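Local coordinates for putative lipoprotein (Bacteroides ovatus, PDB 3OQQ) that is of unknown function but is probably an extracellular lipoprotein that binds calcium ions and is built largely of antiparallel beta strands, at residues V196-K201 and T330-F335; Q263-V268 and P352-K357. All blocks are in the same frame, centred on the assembly; numbering follows the deposited sequence.

Contacts 1 and 2 lie next to each other, their centres about 10 Å apart, in the DUF4842 family region. They meet on one six-stranded antiparallel sheet, in which strand 190-198 runs between 266-272 and 333-339. Contact 1 joins the end of 190-198 to the start of 333-339; contact 2 ties the turn before 266-272 to the loop ahead of helix 357-364. Along the chain the segments alternate: 196-201, 263-268, 330-335, 352-357. Leu197 N bonds to Thr267 O at 2.9 Å, and the methyl groups of Val196 pack on Glu265 and Thr353, so pieces of chain far apart in sequence close up around one strand.

Contact 1: residues V196-K201 and T330-F335; sequences VLDGLK and TNRQNF
Asp198 OD1 lies at the edge of the Arg332 guanidinium, near the plane of that group, while Gly199 CA approaches obliquely at 4.2 Å from Arg332 NH1. The two charges form a salt bridge whose hydrogen bond, Arg332 NH1 to Asp198 OD1 at 3.1 Å, is weak, with an N-H...O angle of 133°. The side chains cross at about a right angle, their planes 64° apart; the arginine bends at chi2 (-81°), and its CD rests 3.4 Å from Asp198 O. An alanine in place of Arg332 would probably leave Asp198 OD1 without its charged mate and open a gap beside Asp198 O. The other carboxylate oxygen, Asp198 OD2, accepts hydrogen bonds from two waters, one shared with Asn331 O, the other with Asn334 ND2. The backbones pair as antiparallel strands. Val196 and Asn334 form a hydrogen-bonded pair, with Val196 N 2.9 Å from Asn334 O and Asn334 N 3.1 Å from Val196 O; Asp198 N adds a bond of 3.0 Å to Arg332 O. In the Asn334 side chain OD1 bonds to His346 and ND2 to Ala351 O. A type II turn from Leu197 to Leu200 ends the pairing. Strand 190-198 is flanked by strand 266-272 on its other edge, Leu197 touches Leu326 of helix 314-328, and Gln333 lies against Tyr154 and Leu156 of strand 150-161.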
loop_
_atom_site.group_PDB
_atom_site.type_symbol
_atom_site.label_atom_id
_atom_site.label_comp_id
_atom_site.label_asym_id
_atom_site.label_seq_id
_atom_site.Cartn_x
_atom_site.Cartn_y
_atom_site.Cartn_z
ATOM N N VAL A 196 1.986 -5.779 7.922
ATOM C CA VAL A 196 2.784 -6.977 8.010
ATOM C C VAL A 196 3.179 -7.278 6.570
ATOM O O VAL A 196 2.294 -7.411 5.719
ATOM C CB VAL A 196 2.051 -8.187 8.647
ATOM C CG1 VAL A 196 2.930 -9.428 8.570
ATOM C CG2 VAL A 196 1.599 -7.907 10.081
ATOM N N LEU A 197 4.485 -7.363 6.290
ATOM C CA LEU A 197 4.986 -7.766 4.982
ATOM C C LEU A 197 5.123 -9.264 5.083
ATOM O O LEU A 197 6.170 -9.792 5.477
ATOM C CB LEU A 197 6.309 -7.074 4.638
ATOM C CG LEU A 197 6.300 -5.553 4.631
ATOM C CD1 LEU A 197 7.682 -5.041 4.466
ATOM C CD2 LEU A 197 5.341 -4.988 3.578
ATOM N N ASP A 198 3.993 -9.940 4.850
ATOM C CA ASP A 198 3.812 -11.370 5.008
ATOM C C ASP A 198 4.834 -12.175 4.191
ATOM O O ASP A 198 4.993 -11.953 2.984
ATOM C CB ASP A 198 2.378 -11.735 4.607
ATOM C CG ASP A 198 1.858 -12.967 5.294
ATOM O OD1 ASP A 198 2.462 -14.035 5.117
ATOM O OD2 ASP A 198 0.862 -12.853 6.036
ATOM N N GLY A 199 5.546 -13.068 4.880
ATOM C CA GLY A 199 6.568 -13.899 4.253
ATOM C C GLY A 199 7.923 -13.229 4.109
ATOM O O GLY A 199 8.889 -13.905 3.754
ATOM N N LEU A 200 8.029 -11.898 4.377
ATOM C CA LEU A 200 9.335 -11.257 4.290
ATOM C C LEU A 200 10.101 -11.510 5.598
ATOM O O LEU A 200 10.118 -10.665 6.485
ATOM C CB LEU A 200 9.272 -9.770 3.940
ATOM C CG LEU A 200 10.635 -9.224 3.459
ATOM C CD1 LEU A 200 10.987 -9.712 2.029
ATOM C CD2 LEU A 200 10.683 -7.758 3.567
ATOM N N LYS A 201 10.692 -12.705 5.708
ATOM C CA LYS A 201 11.407 -13.183 6.894
ATOM C C LYS A 201 12.720 -12.426 7.135
ATOM O O LYS A 201 13.296 -11.875 6.197
ATOM C CB LYS A 201 11.672 -14.693 6.772
ATOM C CG LYS A 201 10.401 -15.502 6.518
ATOM C CD LYS A 201 10.592 -16.958 6.833
ATOM C CE LYS A 201 9.661 -17.842 6.039
ATOM N NZ LYS A 201 10.380 -18.516 4.924
ATOM N N THR A 330 -1.647 -9.520 -3.445
ATOM C CA THR A 330 -2.312 -8.503 -2.622
ATOM C C THR A 330 -2.493 -8.989 -1.168
ATOM O O THR A 330 -2.439 -8.169 -0.257
ATOM C CB THR A 330 -3.662 -8.070 -3.249
ATOM O OG1 THR A 330 -4.158 -6.952 -2.526
ATOM C CG2 THR A 330 -4.714 -9.182 -3.295
ATOM N N ASN A 331 -2.666 -10.325 -0.965
ATOM C CA ASN A 331 -2.888 -10.947 0.344
ATOM C C ASN A 331 -1.650 -10.939 1.236
ATOM O O ASN A 331 -1.794 -11.218 2.419
ATOM C CB ASN A 331 -3.408 -12.367 0.197
ATOM C CG ASN A 331 -4.690 -12.453 -0.600
ATOM O OD1 ASN A 331 -4.729 -13.050 -1.671
ATOM N ND2 ASN A 331 -5.751 -11.824 -0.116
ATOM N N ARG A 332 -0.469 -10.588 0.706
ATOM C CA ARG A 332 0.774 -10.502 1.491
ATOM C C ARG A 332 0.932 -9.097 2.153
ATOM O O ARG A 332 1.759 -8.919 3.051
ATOM C CB ARG A 332 2.001 -10.850 0.620
ATOM C CG ARG A 332 2.014 -12.288 0.102
ATOM C CD ARG A 332 2.513 -13.271 1.115
ATOM N NE ARG A 332 2.606 -14.624 0.565
ATOM C CZ ARG A 332 2.907 -15.709 1.275
ATOM N NH1 ARG A 332 3.162 -15.612 2.577
ATOM N NH2 ARG A 332 2.948 -16.900 0.694
ATOM N N GLN A 333 0.122 -8.116 1.713
ATOM C CA GLN A 333 0.159 -6.778 2.275
ATOM C C GLN A 333 -0.890 -6.721 3.360
ATOM O O GLN A 333 -2.025 -6.341 3.113
ATOM C CB GLN A 333 -0.055 -5.715 1.193
ATOM C CG GLN A 333 0.771 -5.936 -0.076
ATOM C CD GLN A 333 0.377 -4.971 -1.161
ATOM O OE1 GLN A 333 -0.658 -4.298 -1.089
ATOM N NE2 GLN A 333 1.193 -4.880 -2.195
ATOM N N ASN A 334 -0.527 -7.204 4.542
ATOM C CA ASN A 334 -1.473 -7.307 5.632
ATOM C C ASN A 334 -1.501 -6.003 6.450
ATOM O O ASN A 334 -0.887 -5.901 7.507
ATOM C CB ASN A 334 -1.174 -8.546 6.505
ATOM C CG ASN A 334 -2.196 -8.757 7.592
ATOM O OD1 ASN A 334 -3.183 -8.042 7.678
ATOM N ND2 ASN A 334 -1.992 -9.726 8.443
ATOM N N PHE A 335 -2.261 -5.028 5.945
ATOM C CA PHE A 335 -2.461 -3.731 6.577
ATOM C C PHE A 335 -3.338 -3.849 7.828
ATOM O O PHE A 335 -4.207 -4.718 7.907
ATOM C CB PHE A 335 -3.110 -2.746 5.580
ATOM C CG PHE A 335 -2.186 -2.406 4.444
ATOM C CD1 PHE A 335 -1.067 -1.611 4.650
ATOM C CD2 PHE A 335 -2.428 -2.885 3.165
ATOM C CE1 PHE A 335 -0.193 -1.318 3.597
ATOM C CE2 PHE A 335 -1.578 -2.545 2.102
ATOM C CZ PHE A 335 -0.458 -1.788 2.330
HETATM O O HOH W 1 -1.366 -11.596 5.099
HETATM O O HOH W 2 0.189 -11.414 8.392
#

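Contact 2: residues Q263-V268 and P352-K357; sequences QAEGTV and PTSAYK
Two hydrogen bonds from Ser354 hold the carboxylate of Glu265, one to each oxygen. Ser354 OG donates to Glu265 OE1 at 2.5 Å, a very short separation, and Ser354 N donates to Glu265 OE2 at 3.0 Å with an N-H...O angle of 162°, coming from above the carboxylate plane. Bonds to both oxygens probably limit the rotation of the carboxylate, though the short OG bond is doubtful in detail. The glutamate chain starts with CG between its own backbone N and carbonyl carbon (chi1 59°), and the chain bends at chi2. A water makes the third polar link: it donates to Glu265 OE2 and to Gln263 OE1 and accepts from Ala355 N, bridging turn and loop. Van der Waals contacts are looser. Glu265 OE2 sits 3.4 Å from both CA and CB of Thr353, and Ala264 CB lies 4.2 Å from Ser354 OG; the carbon-carbon pair is Val268 CG1 with Thr353 CG2, at 4.4 Å. Within the loop, Thr353 OG1 accepts a weak bond from Tyr356 N and bonds to Glu344 beyond the segments. The contact therefore joins the type I turn from Gln263 to Gly266, which links strands 253-263 and 266-272, to the loop after strand 343-346 that leads into helix 357-364. Val196 of the neighbouring strand 190-198 packs against Val268 as well as both sides of the contact.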
loop_
_atom_site.group_PDB
_atom_site.type_symbol
_atom_site.label_atom_id
_atom_site.label_comp_id
_atom_site.label_asym_id
_atom_site.label_seq_id
_atom_site.Cartn_x
_atom_site.Cartn_y
_atom_site.Cartn_z
ATOM N N GLN A 263 9.662 -11.081 13.317
ATOM C CA GLN A 263 8.409 -11.770 13.646
ATOM C C GLN A 263 8.213 -12.981 12.734
ATOM O O GLN A 263 8.660 -12.942 11.598
ATOM C CB GLN A 263 7.217 -10.808 13.546
ATOM C CG GLN A 263 7.204 -9.750 14.666
ATOM C CD GLN A 263 7.152 -10.324 16.068
ATOM O OE1 GLN A 263 6.323 -11.187 16.392
ATOM N NE2 GLN A 263 8.067 -9.884 16.928
ATOM N N ALA A 264 7.550 -14.042 13.217
ATOM C CA ALA A 264 7.307 -15.263 12.435
ATOM C C ALA A 264 6.589 -15.010 11.084
ATOM O O ALA A 264 6.987 -15.592 10.072
ATOM C CB ALA A 264 6.496 -16.245 13.255
ATOM N N GLU A 265 5.573 -14.137 11.067
ATOM C CA GLU A 265 4.732 -13.831 9.887
ATOM C C GLU A 265 5.427 -12.937 8.851
ATOM O O GLU A 265 4.925 -12.785 7.735
ATOM C CB GLU A 265 3.411 -13.165 10.328
ATOM C CG GLU A 265 3.598 -11.859 11.097
ATOM C CD GLU A 265 3.663 -11.972 12.603
ATOM O OE1 GLU A 265 4.281 -12.934 13.118
ATOM O OE2 GLU A 265 3.083 -11.090 13.273
ATOM N N GLY A 266 6.548 -12.337 9.225
ATOM C CA GLY A 266 7.269 -11.449 8.323
ATOM C C GLY A 266 7.637 -10.168 9.031
ATOM O O GLY A 266 7.632 -10.140 10.266
ATOM N N THR A 267 7.976 -9.107 8.264
ATOM C CA THR A 267 8.368 -7.787 8.820
ATOM C C THR A 267 7.123 -7.036 9.317
ATOM O O THR A 267 6.154 -6.863 8.564
ATOM C CB THR A 267 9.162 -6.977 7.773
ATOM O OG1 THR A 267 10.248 -7.784 7.316
ATOM C CG2 THR A 267 9.711 -5.650 8.335
ATOM N N VAL A 268 7.133 -6.598 10.580
ATOM C CA VAL A 268 5.960 -5.880 11.120
ATOM C C VAL A 268 6.331 -4.391 11.284
ATOM O O VAL A 268 7.244 -4.064 12.036
ATOM C CB VAL A 268 5.418 -6.512 12.430
ATOM C CG1 VAL A 268 4.258 -5.690 13.009
ATOM C CG2 VAL A 268 5.011 -7.972 12.204
ATOM N N PRO A 352 -4.510 -11.615 12.396
ATOM C CA PRO A 352 -3.882 -10.711 13.381
ATOM C C PRO A 352 -2.376 -10.964 13.398
ATOM O O PRO A 352 -1.947 -12.020 12.929
ATOM C CB PRO A 352 -4.493 -11.177 14.713
ATOM C CG PRO A 352 -4.797 -12.614 14.491
ATOM C CD PRO A 352 -5.277 -12.686 13.071
ATOM N N THR A 353 -1.579 -10.051 13.966
ATOM C CA THR A 353 -0.157 -10.347 14.121
ATOM C C THR A 353 -0.044 -11.504 15.124
ATOM O O THR A 353 -0.980 -11.689 15.909
ATOM C CB THR A 353 0.610 -9.100 14.614
ATOM O OG1 THR A 353 0.156 -8.784 15.923
ATOM C CG2 THR A 353 0.454 -7.893 13.693
ATOM N N SER A 354 1.088 -12.240 15.150
ATOM C CA SER A 354 1.349 -13.312 16.141
ATOM C C SER A 354 1.187 -12.810 17.583
ATOM O O SER A 354 0.721 -13.552 18.431
ATOM C CB SER A 354 2.768 -13.861 15.995
ATOM O OG SER A 354 2.983 -14.351 14.686
ATOM N N ALA A 355 1.586 -11.561 17.857
ATOM C CA ALA A 355 1.495 -10.954 19.189
ATOM C C ALA A 355 0.047 -10.756 19.607
ATOM O O ALA A 355 -0.286 -10.946 20.768
ATOM C CB ALA A 355 2.209 -9.610 19.184
ATOM N N TYR A 356 -0.824 -10.400 18.654
ATOM C CA TYR A 356 -2.225 -10.168 18.971
ATOM C C TYR A 356 -3.075 -11.422 18.860
ATOM O O TYR A 356 -4.207 -11.426 19.365
ATOM C CB TYR A 356 -2.795 -9.072 18.047
ATOM C CG TYR A 356 -4.131 -8.559 18.514
ATOM C CD1 TYR A 356 -4.256 -7.891 19.730
ATOM C CD2 TYR A 356 -5.289 -8.799 17.774
ATOM C CE1 TYR A 356 -5.494 -7.452 20.188
ATOM C CE2 TYR A 356 -6.537 -8.370 18.229
ATOM C CZ TYR A 356 -6.634 -7.700 19.441
ATOM O OH TYR A 356 -7.850 -7.281 19.924
ATOM N N LYS A 357 -2.546 -12.474 18.199
ATOM C CA LYS A 357 -3.265 -13.719 17.895
ATOM C C LYS A 357 -4.110 -14.265 19.068
ATOM O O LYS A 357 -5.301 -14.572 18.866
ATOM C CB LYS A 357 -2.309 -14.815 17.392
ATOM C CG LYS A 357 -3.038 -15.892 16.596
ATOM C CD LYS A 357 -2.349 -17.239 16.675
ATOM C CE LYS A 357 -3.103 -18.286 15.889
ATOM N NZ LYS A 357 -2.940 -19.642 16.480
HETATM O O HOH W 3 3.555 -10.119 15.786
#